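Side-chain contacts in thiamine phosphate pyrophosphorylase (Bacteroides thetaiotaomicron VPI-5482, PDB 3CEU), which probably makes thiamine phosphate by joining a pyrimidine diphosphate to a thiazole phosphate, a step of thiamine diphosphate biosynthesis: residues Lys2-Thr7 with Lys146-Gly151; Lys34-Ala39 with Asn77-Ser82; Glu99-Arg104 with Asp109-Ser114. All coordinates share one frame; numbering follows the deposited sequence.

Contact 1: residues Lys2-Thr7 with Lys146-Gly151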
ATOM      1  N   LYS A   2       7.525   0.915  -7.254  1.00 20.75           N
ATOM      2  CA  LYS A   2       6.222   0.305  -7.029  1.00 16.94           C
ATOM      3  C   LYS A   2       5.200   1.323  -6.528  1.00 18.81           C
ATOM      4  O   LYS A   2       5.545   2.305  -5.865  1.00 23.54           O
ATOM      5  CB  LYS A   2       6.343  -0.846  -6.026  1.00 17.39           C
ATOM      6  CG  LYS A   2       7.086  -2.065  -6.563  1.00  7.31           C
ATOM      7  CD  LYS A   2       7.177  -3.168  -5.514  1.00 29.76           C
ATOM      8  CE  LYS A   2       7.792  -4.433  -6.090  1.00 20.31           C
ATOM      9  NZ  LYS A   2       9.087  -4.136  -6.764  1.00 28.11           N
ATOM     10  N   LEU A   3       3.943   1.087  -6.879  1.00 16.21           N
ATOM     11  CA  LEU A   3       2.842   1.943  -6.466  1.00 14.76           C
ATOM     12  C   LEU A   3       1.845   1.074  -5.699  1.00 12.09           C
ATOM     13  O   LEU A   3       1.094   0.297  -6.290  1.00 11.12           O
ATOM     14  CB  LEU A   3       2.164   2.577  -7.687  1.00 14.78           C
ATOM     15  CG  LEU A   3       1.009   3.536  -7.374  1.00 24.72           C
ATOM     16  CD1 LEU A   3       1.501   4.608  -6.407  1.00 18.45           C
ATOM     17  CD2 LEU A   3       0.474   4.160  -8.651  1.00 29.74           C
ATOM     18  N   ILE A   4       1.855   1.207  -4.377  1.00 17.28           N
ATOM     19  CA  ILE A   4       0.982   0.429  -3.506  1.00 10.73           C
ATOM     20  C   ILE A   4      -0.263   1.214  -3.126  1.00 13.08           C
ATOM     21  O   ILE A   4      -0.188   2.405  -2.800  1.00 13.46           O
ATOM     22  CB  ILE A   4       1.720   0.023  -2.211  1.00 14.43           C
ATOM     23  CG1 ILE A   4       3.012  -0.724  -2.564  1.00  9.21           C
ATOM     24  CG2 ILE A   4       0.826  -0.844  -1.347  1.00  8.24           C
ATOM     25  CD1 ILE A   4       3.980  -0.865  -1.405  1.00 17.44           C
ATOM     26  N   VAL A   5      -1.407   0.536  -3.176  1.00 11.82           N
ATOM     27  CA  VAL A   5      -2.696   1.138  -2.831  1.00 14.36           C
ATOM     28  C   VAL A   5      -3.287   0.483  -1.584  1.00 17.70           C
ATOM     29  O   VAL A   5      -3.327  -0.741  -1.486  1.00 11.67           O
ATOM     30  CB  VAL A   5      -3.742   0.965  -3.977  1.00 13.22           C
ATOM     31  CG1 VAL A   5      -5.122   1.418  -3.491  1.00  1.59           C
ATOM     32  CG2 VAL A   5      -3.327   1.771  -5.207  1.00 15.58           C
ATOM     33  N   VAL A   6      -3.734   1.293  -0.626  1.00 14.11           N
ATOM     34  CA  VAL A   6      -4.365   0.741   0.565  1.00 16.90           C
ATOM     35  C   VAL A   6      -5.872   0.925   0.382  1.00 15.28           C
ATOM     36  O   VAL A   6      -6.319   1.975  -0.100  1.00  8.47           O
ATOM     37  CB  VAL A   6      -3.941   1.468   1.872  1.00 14.77           C
ATOM     38  CG1 VAL A   6      -4.586   0.778   3.068  1.00  6.20           C
ATOM     39  CG2 VAL A   6      -2.432   1.474   2.026  1.00  9.88           C
ATOM     40  N   THR A   7      -6.646  -0.101   0.737  1.00 10.31           N
ATOM     41  CA  THR A   7      -8.103  -0.039   0.632  1.00  8.38           C
ATOM     42  C   THR A   7      -8.613   1.008   1.608  1.00 15.51           C
ATOM     43  O   THR A   7      -7.842   1.638   2.327  1.00 23.41           O
ATOM     44  CB  THR A   7      -8.798  -1.349   1.065  1.00  7.86           C
ATOM     45  OG1 THR A   7      -8.543  -1.569   2.458  1.00 12.92           O
ATOM     46  CG2 THR A   7      -8.314  -2.538   0.258  1.00  6.15           C
ATOM     47  N   LYS A 146      13.445  -1.349  -0.406  1.00 29.42           N
ATOM     48  CA  LYS A 146      12.654  -2.048   0.594  1.00 25.36           C
ATOM     49  C   LYS A 146      11.791  -1.129   1.464  1.00 25.97           C
ATOM     50  O   LYS A 146      11.043  -1.596   2.322  1.00 27.01           O
ATOM     51  CB  LYS A 146      13.574  -2.906   1.480  1.00 37.57           C
ATOM     52  CG  LYS A 146      12.847  -3.755   2.507  1.00 43.94           C
ATOM     53  CD  LYS A 146      13.787  -4.408   3.512  1.00 37.77           C
ATOM     54  CE  LYS A 146      14.372  -5.716   3.015  1.00 37.44           C
ATOM     55  NZ  LYS A 146      14.879  -6.495   4.175  1.00 31.23           N
ATOM     56  N   VAL A 147      11.872   0.175   1.250  1.00 17.31           N
ATOM     57  CA  VAL A 147      11.060   1.081   2.053  1.00 18.93           C
ATOM     58  C   VAL A 147      10.006   1.777   1.199  1.00 21.93           C
ATOM     59  O   VAL A 147      10.307   2.332   0.140  1.00 22.93           O
ATOM     60  CB  VAL A 147      11.930   2.134   2.743  1.00 19.26           C
ATOM     61  CG1 VAL A 147      12.730   2.894   1.717  1.00 31.48           C
ATOM     62  CG2 VAL A 147      11.055   3.076   3.559  1.00 28.71           C
HETATM   63  N   MSE A 148       8.764   1.736   1.655  1.00 12.14           N
HETATM   64  CA  MSE A 148       7.681   2.350   0.908  1.00 16.26           C
HETATM   65  C   MSE A 148       7.235   3.642   1.587  1.00 21.44           C
HETATM   66  O   MSE A 148       6.955   3.669   2.786  1.00 20.40           O
HETATM   67  CB  MSE A 148       6.512   1.366   0.791  1.00 20.55           C
HETATM   68  CG  MSE A 148       6.933  -0.057   0.380  1.00 35.79           C
HETATM   69 SE   MSE A 148       8.053  -0.192  -1.233  1.00 48.73          SE
HETATM   70  CE  MSE A 148       8.154  -2.124  -1.357  1.00 32.06           C
ATOM     71  N   ALA A 149       7.181   4.724   0.821  1.00 20.77           N
ATOM     72  CA  ALA A 149       6.788   6.002   1.388  1.00 14.11           C
ATOM     73  C   ALA A 149       5.274   6.078   1.541  1.00 15.99           C
ATOM     74  O   ALA A 149       4.528   5.688   0.651  1.00 16.59           O
ATOM     75  CB  ALA A 149       7.298   7.139   0.510  1.00 16.59           C
ATOM     76  N   LEU A 150       4.826   6.577   2.684  1.00 18.84           N
ATOM     77  CA  LEU A 150       3.404   6.700   2.954  1.00 19.77           C
ATOM     78  C   LEU A 150       3.079   7.962   3.731  1.00 21.92           C
ATOM     79  O   LEU A 150       3.834   8.377   4.614  1.00 29.06           O
ATOM     80  CB  LEU A 150       2.910   5.486   3.749  1.00 29.03           C
ATOM     81  CG  LEU A 150       1.589   5.648   4.526  1.00 33.96           C
ATOM     82  CD1 LEU A 150       0.407   5.789   3.562  1.00 17.39           C
ATOM     83  CD2 LEU A 150       1.400   4.447   5.435  1.00 23.41           C
ATOM     84  N   GLY A 151       1.941   8.566   3.406  1.00 16.45           N
ATOM     85  CA  GLY A 151       1.529   9.760   4.112  1.00 19.98           C
ATOM     86  C   GLY A 151       1.555  11.036   3.296  1.00 21.51           C
ATOM     87  O   GLY A 151       2.613  11.634   3.082  1.00 23.67           O
TER
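I4 and M148 meet inside the barrel by apolar contact. The end of the isoleucine, CD1, reaches the middle of the selenomethionine chain: I4 CD1 lies 3.5 Å from M148 CG, and from I4 CD1 to M148 SE is 4.1 Å. The two side chains cross at about a right angle, so the tip of I4 abuts the flank of M148 and does not run alongside it. The bend of M148 at chi2 (-52°) keeps SE close to the same methyl. V170 touches both residues, and Y110, F112 and H31 add to the same packed interior. A looser contact lies nearer the N terminus of the first strand, where the aliphatic part of the exposed K2 passes the far methyl of the selenomethionine, K2 CD to M148 CE 4.4 Å. No polar bond joins the segments: the strands 2-6 and 147-150 are not neighbours, and backbone bonding of I4 goes to A169 and V171 of strand 168-171, which runs between them. Inward side chains meeting past an intervening strand are characteristic of the hydrophobic core of a closed, eight-stranded parallel TIM barrel.

Contact 2: residues Lys34-Ala39 with Asn77-Ser82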
ATOM      1  N   LYS A  34      -9.040  -3.205   6.847  1.00 15.05           N
ATOM      2  CA  LYS A  34     -10.423  -3.013   7.278  1.00 14.86           C
ATOM      3  C   LYS A  34     -10.450  -3.121   8.802  1.00 19.01           C
ATOM      4  O   LYS A  34     -10.839  -4.154   9.352  1.00 19.93           O
ATOM      5  CB  LYS A  34     -11.325  -4.100   6.694  1.00 16.85           C
ATOM      6  CG  LYS A  34     -11.318  -4.205   5.179  1.00  9.80           C
ATOM      7  CD  LYS A  34     -11.783  -2.911   4.539  1.00 20.33           C
ATOM      8  CE  LYS A  34     -11.938  -3.055   3.032  1.00 18.62           C
ATOM      9  NZ  LYS A  34     -12.331  -1.759   2.425  1.00 13.91           N
ATOM     10  N   PRO A  35     -10.057  -2.048   9.500  1.00 16.94           N
ATOM     11  CA  PRO A  35     -10.015  -1.992  10.965  1.00 23.80           C
ATOM     12  C   PRO A  35     -11.280  -2.480  11.662  1.00 29.15           C
ATOM     13  O   PRO A  35     -12.384  -2.078  11.299  1.00 35.04           O
ATOM     14  CB  PRO A  35      -9.762  -0.515  11.250  1.00 28.92           C
ATOM     15  CG  PRO A  35      -9.049  -0.032  10.010  1.00  6.04           C
ATOM     16  CD  PRO A  35      -9.805  -0.717   8.919  1.00 11.95           C
ATOM     17  N   GLU A  36     -11.113  -3.337  12.667  1.00 34.24           N
ATOM     18  CA  GLU A  36     -12.240  -3.853  13.454  1.00 37.17           C
ATOM     19  C   GLU A  36     -13.424  -4.281  12.590  1.00 34.36           C
ATOM     20  O   GLU A  36     -14.495  -3.674  12.654  1.00 38.56           O
ATOM     21  CB  GLU A  36     -12.719  -2.775  14.437  1.00 38.87           C
ATOM     22  CG  GLU A  36     -11.670  -2.248  15.428  1.00 42.88           C
ATOM     23  CD  GLU A  36     -11.353  -3.226  16.555  1.00 43.63           C
ATOM     24  OE1 GLU A  36     -12.296  -3.699  17.234  1.00 42.45           O
ATOM     25  OE2 GLU A  36     -10.151  -3.501  16.774  1.00 48.30           O
ATOM     26  N   THR A  37     -13.255  -5.338  11.807  1.00 31.36           N
ATOM     27  CA  THR A  37     -14.334  -5.778  10.933  1.00 31.37           C
ATOM     28  C   THR A  37     -14.477  -7.297  10.889  1.00 30.70           C
ATOM     29  O   THR A  37     -13.480  -8.013  10.881  1.00 28.95           O
ATOM     30  CB  THR A  37     -14.079  -5.255   9.517  1.00 37.85           C
ATOM     31  OG1 THR A  37     -13.614  -3.900   9.597  1.00 31.47           O
ATOM     32  CG2 THR A  37     -15.351  -5.288   8.697  1.00 34.37           C
ATOM     33  N   PRO A  38     -15.723  -7.805  10.863  1.00 28.08           N
ATOM     34  CA  PRO A  38     -15.991  -9.246  10.816  1.00 29.41           C
ATOM     35  C   PRO A  38     -15.264  -9.883   9.643  1.00 27.13           C
ATOM     36  O   PRO A  38     -15.402  -9.423   8.508  1.00 20.07           O
ATOM     37  CB  PRO A  38     -17.502  -9.311  10.628  1.00 28.63           C
ATOM     38  CG  PRO A  38     -17.984  -8.081  11.292  1.00 39.70           C
ATOM     39  CD  PRO A  38     -16.985  -7.047  10.851  1.00 34.50           C
ATOM     40  N   ALA A  39     -14.503 -10.940   9.914  1.00 25.43           N
ATOM     41  CA  ALA A  39     -13.751 -11.634   8.868  1.00 26.56           C
ATOM     42  C   ALA A  39     -14.621 -11.883   7.639  1.00 24.61           C
ATOM     43  O   ALA A  39     -14.180 -11.707   6.502  1.00 25.83           O
ATOM     44  CB  ALA A  39     -13.211 -12.949   9.404  1.00 15.44           C
ATOM     45  N   ASN A  77       0.471  -4.606  12.636  1.00 23.63           N
ATOM     46  CA  ASN A  77       0.031  -3.280  13.039  1.00 19.01           C
ATOM     47  C   ASN A  77      -0.489  -3.277  14.468  1.00 18.28           C
ATOM     48  O   ASN A  77      -0.599  -4.327  15.097  1.00 23.33           O
ATOM     49  CB  ASN A  77      -1.032  -2.766  12.064  1.00 16.79           C
ATOM     50  CG  ASN A  77      -2.297  -3.591  12.091  1.00 18.59           C
ATOM     51  OD1 ASN A  77      -3.119  -3.463  13.002  1.00 17.53           O
ATOM     52  ND2 ASN A  77      -2.459  -4.452  11.096  1.00 12.11           N
ATOM     53  N   ALA A  78      -0.799  -2.091  14.977  1.00 23.06           N
ATOM     54  CA  ALA A  78      -1.269  -1.936  16.348  1.00 23.12           C
ATOM     55  C   ALA A  78      -2.307  -2.967  16.771  1.00 21.56           C
ATOM     56  O   ALA A  78      -2.157  -3.615  17.810  1.00 27.34           O
ATOM     57  CB  ALA A  78      -1.819  -0.532  16.552  1.00 15.04           C
ATOM     58  N   ARG A  79      -3.349  -3.132  15.969  1.00 14.79           N
ATOM     59  CA  ARG A  79      -4.401  -4.077  16.309  1.00 16.80           C
ATOM     60  C   ARG A  79      -3.965  -5.529  16.108  1.00 17.37           C
ATOM     61  O   ARG A  79      -4.454  -6.429  16.794  1.00 11.47           O
ATOM     62  CB  ARG A  79      -5.664  -3.744  15.503  1.00 17.51           C
ATOM     63  CG  ARG A  79      -6.262  -2.373  15.875  1.00 19.42           C
ATOM     64  CD  ARG A  79      -7.221  -1.848  14.814  1.00 24.67           C
ATOM     65  NE  ARG A  79      -6.550  -1.768  13.519  1.00 37.46           N
ATOM     66  CZ  ARG A  79      -5.495  -0.996  13.273  1.00 35.29           C
ATOM     67  NH1 ARG A  79      -4.991  -0.225  14.233  1.00 42.36           N
ATOM     68  NH2 ARG A  79      -4.923  -1.009  12.074  1.00 32.35           N
ATOM     69  N   ASN A  80      -3.031  -5.756  15.190  1.00 14.03           N
ATOM     70  CA  ASN A  80      -2.536  -7.108  14.939  1.00 13.16           C
ATOM     71  C   ASN A  80      -1.015  -7.035  14.896  1.00  9.91           C
ATOM     72  O   ASN A  80      -0.403  -7.103  13.835  1.00 15.81           O
ATOM     73  CB  ASN A  80      -3.113  -7.637  13.632  1.00 23.05           C
ATOM     74  CG  ASN A  80      -4.634  -7.478  13.565  1.00 25.76           C
ATOM     75  OD1 ASN A  80      -5.139  -6.390  13.267  1.00 32.98           O
ATOM     76  ND2 ASN A  80      -5.365  -8.551  13.861  1.00  7.22           N
ATOM     77  N   PRO A  81      -0.382  -6.903  16.080  1.00 17.42           N
ATOM     78  CA  PRO A  81       1.069  -6.796  16.265  1.00 13.11           C
ATOM     79  C   PRO A  81       1.946  -8.019  16.047  1.00 15.78           C
ATOM     80  O   PRO A  81       3.170  -7.903  16.065  1.00 11.37           O
ATOM     81  CB  PRO A  81       1.188  -6.270  17.686  1.00 11.64           C
ATOM     82  CG  PRO A  81       0.064  -6.949  18.374  1.00 12.18           C
ATOM     83  CD  PRO A  81      -1.071  -6.816  17.386  1.00 16.41           C
ATOM     84  N   SER A  82       1.362  -9.187  15.826  1.00 13.81           N
ATOM     85  CA  SER A  82       2.221 -10.339  15.641  1.00 21.86           C
ATOM     86  C   SER A  82       1.726 -11.355  14.644  1.00 18.21           C
ATOM     87  O   SER A  82       0.530 -11.604  14.524  1.00 16.76           O
ATOM     88  CB  SER A  82       2.474 -10.999  16.996  1.00 23.31           C
ATOM     89  OG  SER A  82       1.296 -10.982  17.783  1.00 29.68           O
TER
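Two loops of the TIM barrel, residues 34-39 and residues 77-82, meet here at the C-terminal ends of the strands they follow, 29-32 and 73-75, the end of the barrel where enzymes of this fold carry their active sites. The contact is small and lies at the surface, with R79 reaching across to P35 and E36. Its closest approach to the proline is from R79 NE to P35 CB, 4.1 Å; the ring carbon comes obliquely to the guanidinium. E36 meets the aliphatic part of the same arginine, E36 OE2 standing 3.9 Å from R79 CD. Carboxylate and guanidinium planes are 70° apart, and E36 OE2 and R79 NE remain 5.2 Å from each other, so the opposite charges may attract at a distance but form no salt bridge. The arginine chain is bent at chi3 (-57°), which turns the guanidinium back over its own loop. E61, lying between these two loops along the chain, makes a long, weak ion pair with R79 and also accepts a hydrogen bond from the backbone N of K34. Within 34-39, T37 OG1 lies 2.8 Å from both P35 O and K34 O, and its one proton may go to either. K34 itself points away from the second loop, and its amino group pairs with E15. The second loop is shaped by an Asx motif: N77 OD1 accepts from N80 N at 3.2 Å, the donor lying well above the carbonyl plane. A weak bond from R79 N reaches the same oxygen, and N77 OD1 also sits over one face of the R79 guanidinium, offset toward its rim.

Contact 3: residues Glu99-Arg104 with Asp109-Ser114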
ATOM      1  N   GLU A  99      15.331   6.333  12.169  1.00 28.60           N
ATOM      2  CA  GLU A  99      15.966   5.334  13.017  1.00 31.92           C
ATOM      3  C   GLU A  99      15.184   4.012  12.977  1.00 24.04           C
ATOM      4  O   GLU A  99      15.778   2.945  12.843  1.00 24.43           O
ATOM      5  CB  GLU A  99      16.066   5.845  14.463  1.00 32.40           C
ATOM      6  CG  GLU A  99      16.981   5.007  15.361  1.00 26.08           C
ATOM      7  CD  GLU A  99      16.905   5.405  16.829  1.00 39.28           C
ATOM      8  OE1 GLU A  99      17.692   4.858  17.632  1.00 28.61           O
ATOM      9  OE2 GLU A  99      16.057   6.258  17.186  1.00 56.20           O
ATOM     10  N   GLU A 100      13.857   4.084  13.087  1.00 21.11           N
ATOM     11  CA  GLU A 100      13.041   2.873  13.060  1.00 17.25           C
ATOM     12  C   GLU A 100      13.307   2.042  11.812  1.00 15.40           C
ATOM     13  O   GLU A 100      13.599   0.842  11.898  1.00 12.26           O
ATOM     14  CB  GLU A 100      11.545   3.207  13.151  1.00 21.46           C
ATOM     15  CG  GLU A 100      10.995   3.081  14.567  1.00 20.03           C
ATOM     16  CD  GLU A 100       9.478   3.210  14.650  1.00 34.14           C
ATOM     17  OE1 GLU A 100       8.763   2.603  13.818  1.00 40.76           O
ATOM     18  OE2 GLU A 100       8.993   3.897  15.575  1.00 43.51           O
ATOM     19  N   VAL A 101      13.209   2.687  10.653  1.00 10.71           N
ATOM     20  CA  VAL A 101      13.441   2.024   9.377  1.00  8.88           C
ATOM     21  C   VAL A 101      14.820   1.416   9.394  1.00 15.28           C
ATOM     22  O   VAL A 101      15.028   0.305   8.902  1.00 19.88           O
ATOM     23  CB  VAL A 101      13.415   3.015   8.202  1.00 13.49           C
ATOM     24  CG1 VAL A 101      13.664   2.271   6.909  1.00  8.08           C
ATOM     25  CG2 VAL A 101      12.088   3.761   8.159  1.00 18.06           C
ATOM     26  N   LYS A 102      15.768   2.168   9.950  1.00 14.46           N
ATOM     27  CA  LYS A 102      17.152   1.732  10.028  1.00 16.52           C
ATOM     28  C   LYS A 102      17.299   0.437  10.806  1.00 18.64           C
ATOM     29  O   LYS A 102      17.905  -0.515  10.324  1.00 15.95           O
ATOM     30  CB  LYS A 102      18.008   2.823  10.674  1.00 20.42           C
ATOM     31  CG  LYS A 102      19.482   2.461  10.846  1.00 17.13           C
ATOM     32  CD  LYS A 102      20.253   3.625  11.476  1.00 30.96           C
ATOM     33  CE  LYS A 102      21.705   3.255  11.802  1.00 34.15           C
ATOM     34  NZ  LYS A 102      22.447   4.377  12.472  1.00 38.87           N
ATOM     35  N   ASN A 103      16.743   0.385  12.007  1.00 15.97           N
ATOM     36  CA  ASN A 103      16.881  -0.829  12.803  1.00 30.44           C
ATOM     37  C   ASN A 103      15.683  -1.765  12.699  1.00 28.10           C
ATOM     38  O   ASN A 103      15.265  -2.341  13.696  1.00 42.98           O
ATOM     39  CB  ASN A 103      17.100  -0.470  14.272  1.00 27.45           C
ATOM     40  CG  ASN A 103      17.981   0.740  14.445  1.00 33.66           C
ATOM     41  OD1 ASN A 103      19.055   0.831  13.842  1.00 28.14           O
ATOM     42  ND2 ASN A 103      17.539   1.680  15.277  1.00 19.31           N
ATOM     43  N   ARG A 104      15.127  -1.930  11.504  1.00 31.85           N
ATOM     44  CA  ARG A 104      13.976  -2.813  11.378  1.00 31.46           C
ATOM     45  C   ARG A 104      13.711  -3.319   9.967  1.00 24.63           C
ATOM     46  O   ARG A 104      13.249  -4.440   9.787  1.00 25.47           O
ATOM     47  CB  ARG A 104      12.725  -2.111  11.925  1.00 23.08           C
ATOM     48  CG  ARG A 104      12.071  -2.849  13.085  1.00 42.60           C
ATOM     49  CD  ARG A 104      11.949  -1.987  14.347  1.00 30.57           C
ATOM     50  NE  ARG A 104      10.780  -1.120  14.318  1.00 31.44           N
ATOM     51  CZ  ARG A 104      10.387  -0.349  15.332  1.00 43.27           C
ATOM     52  NH1 ARG A 104      11.070  -0.325  16.470  1.00 33.58           N
ATOM     53  NH2 ARG A 104       9.292   0.398  15.217  1.00 36.04           N
ATOM     54  N   ASP A 109      10.118  -7.873   4.674  1.00 26.05           N
ATOM     55  CA  ASP A 109      10.289  -7.901   3.231  1.00 18.65           C
ATOM     56  C   ASP A 109      10.371  -6.465   2.749  1.00 21.18           C
ATOM     57  O   ASP A 109      11.053  -6.160   1.768  1.00 24.45           O
ATOM     58  CB  ASP A 109       9.124  -8.642   2.601  1.00 17.02           C
ATOM     59  CG  ASP A 109       9.169 -10.117   2.907  1.00 19.31           C
ATOM     60  OD1 ASP A 109      10.021 -10.814   2.316  1.00 35.79           O
ATOM     61  OD2 ASP A 109       8.384 -10.580   3.757  1.00 28.86           O
ATOM     62  N   TYR A 110       9.665  -5.593   3.463  1.00 24.29           N
ATOM     63  CA  TYR A 110       9.666  -4.157   3.218  1.00 17.84           C
ATOM     64  C   TYR A 110       8.872  -3.498   4.306  1.00 16.58           C
ATOM     65  O   TYR A 110       8.060  -4.143   4.959  1.00 23.58           O
ATOM     66  CB  TYR A 110       9.092  -3.771   1.845  1.00 22.43           C
ATOM     67  CG  TYR A 110       7.636  -4.093   1.542  1.00 25.97           C
ATOM     68  CD1 TYR A 110       6.586  -3.549   2.286  1.00 24.07           C
ATOM     69  CD2 TYR A 110       7.309  -4.858   0.427  1.00 23.10           C
ATOM     70  CE1 TYR A 110       5.248  -3.761   1.913  1.00  9.78           C
ATOM     71  CE2 TYR A 110       5.988  -5.068   0.052  1.00 22.66           C
ATOM     72  CZ  TYR A 110       4.963  -4.520   0.793  1.00 16.25           C
ATOM     73  OH  TYR A 110       3.663  -4.745   0.383  1.00 18.82           O
ATOM     74  N   VAL A 111       9.127  -2.217   4.524  1.00 18.97           N
ATOM     75  CA  VAL A 111       8.411  -1.478   5.544  1.00 13.00           C
ATOM     76  C   VAL A 111       7.886  -0.175   4.968  1.00 10.34           C
ATOM     77  O   VAL A 111       8.381   0.315   3.949  1.00  6.85           O
ATOM     78  CB  VAL A 111       9.323  -1.132   6.747  1.00 14.06           C
ATOM     79  CG1 VAL A 111       9.981  -2.393   7.297  1.00  9.92           C
ATOM     80  CG2 VAL A 111      10.368  -0.117   6.335  1.00  5.81           C
ATOM     81  N   PHE A 112       6.875   0.373   5.631  1.00  7.35           N
ATOM     82  CA  PHE A 112       6.282   1.649   5.246  1.00 13.63           C
ATOM     83  C   PHE A 112       7.025   2.711   6.044  1.00 17.88           C
ATOM     84  O   PHE A 112       7.585   2.418   7.098  1.00 26.92           O
ATOM     85  CB  PHE A 112       4.797   1.700   5.643  1.00 17.22           C
ATOM     86  CG  PHE A 112       3.880   0.980   4.694  1.00 17.13           C
ATOM     87  CD1 PHE A 112       4.393   0.217   3.651  1.00 10.88           C
ATOM     88  CD2 PHE A 112       2.499   1.079   4.830  1.00 15.37           C
ATOM     89  CE1 PHE A 112       3.553  -0.435   2.761  1.00  8.21           C
ATOM     90  CE2 PHE A 112       1.653   0.427   3.941  1.00  6.86           C
ATOM     91  CZ  PHE A 112       2.188  -0.331   2.902  1.00  5.44           C
HETATM   92  N   MSE A 113       7.048   3.938   5.547  1.00 19.84           N
HETATM   93  CA  MSE A 113       7.684   5.015   6.285  1.00 18.13           C
HETATM   94  C   MSE A 113       6.729   6.197   6.226  1.00 27.11           C
HETATM   95  O   MSE A 113       6.328   6.627   5.138  1.00 23.37           O
HETATM   96  CB  MSE A 113       9.031   5.396   5.673  1.00 15.43           C
HETATM   97  CG  MSE A 113       9.897   6.226   6.605  1.00 20.20           C
HETATM   98 SE   MSE A 113      11.418   7.060   5.747  1.00 37.83          SE
HETATM   99  CE  MSE A 113      11.351   8.786   6.629  1.00 26.79           C
ATOM    100  N   SER A 114       6.360   6.717   7.394  1.00 28.51           N
ATOM    101  CA  SER A 114       5.422   7.834   7.468  1.00 32.02           C
ATOM    102  C   SER A 114       5.544   8.573   8.794  1.00 35.62           C
ATOM    103  O   SER A 114       6.150   8.063   9.738  1.00 38.02           O
ATOM    104  CB  SER A 114       4.005   7.301   7.341  1.00 17.80           C
ATOM    105  OG  SER A 114       3.728   6.430   8.414  1.00 16.77           O
TER
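V101 presents its two methyls to different residues of the neighbouring strand, one to V111 and one to M113. Its CG1, anti to the backbone N (chi1 180°), approaches V111 at an oblique angle and meets it methyl to methyl, V101 CG1 to V111 CG2 4.1 Å. The other branch comes closer: V101 CG2 lies 3.6 Å from M113 CG, and the two side chains cross at about a right angle. The selenium is part of this contact too, with M113 SE 4.1 Å from V101 CG2, so the methyl rests against the flank of the selenomethionine and not its end. With CG anti to its own N (chi1 -164°) and no bend before chi3, M113 is extended as far as SE, which leaves CG and SE both beside the valine methyl. All three residues are buried, and the helix and strand are joined here by apolar packing alone. C95 of strand 90-95 also touches V101, while Y129 and V147 touch M113. Alternation along the strand sends Y110 and F112 away from the helix, toward the barrel interior, where Y110 OH hydrogen-bonds to H31 NE2 and the F112 ring meets those of H31 and H75. A helix packed against the outer face of the strand that follows it, through alternate strand residues, is characteristic of the beta-alpha-beta crossover unit, here strand 90-95, helix 98-102 and strand 110-113.

How the contacts relate
From the N terminus, strand 2-6 begins contact 1, which closes only at 146-151, some 140 residues on, and its loop encloses both other contacts. Contact 2 closes first, bringing the loop after strand 29-32 to the loop after strand 73-75; contact 3 follows in series and closes within a few residues, between a helix and its next strand. None cross. Contact 1 ties early and late strands together inside the barrel, contact 3 lies on the outer layer, and contact 2 on the C-terminal rim. Contacts 1 and 3 meet through the adjacent strands 147-150 and 110-113, with probable hydrogen bonds from M148 to V111 and M113. T7 packs against K34, linking contacts 1 and 2; contacts 2 and 3 do not touch.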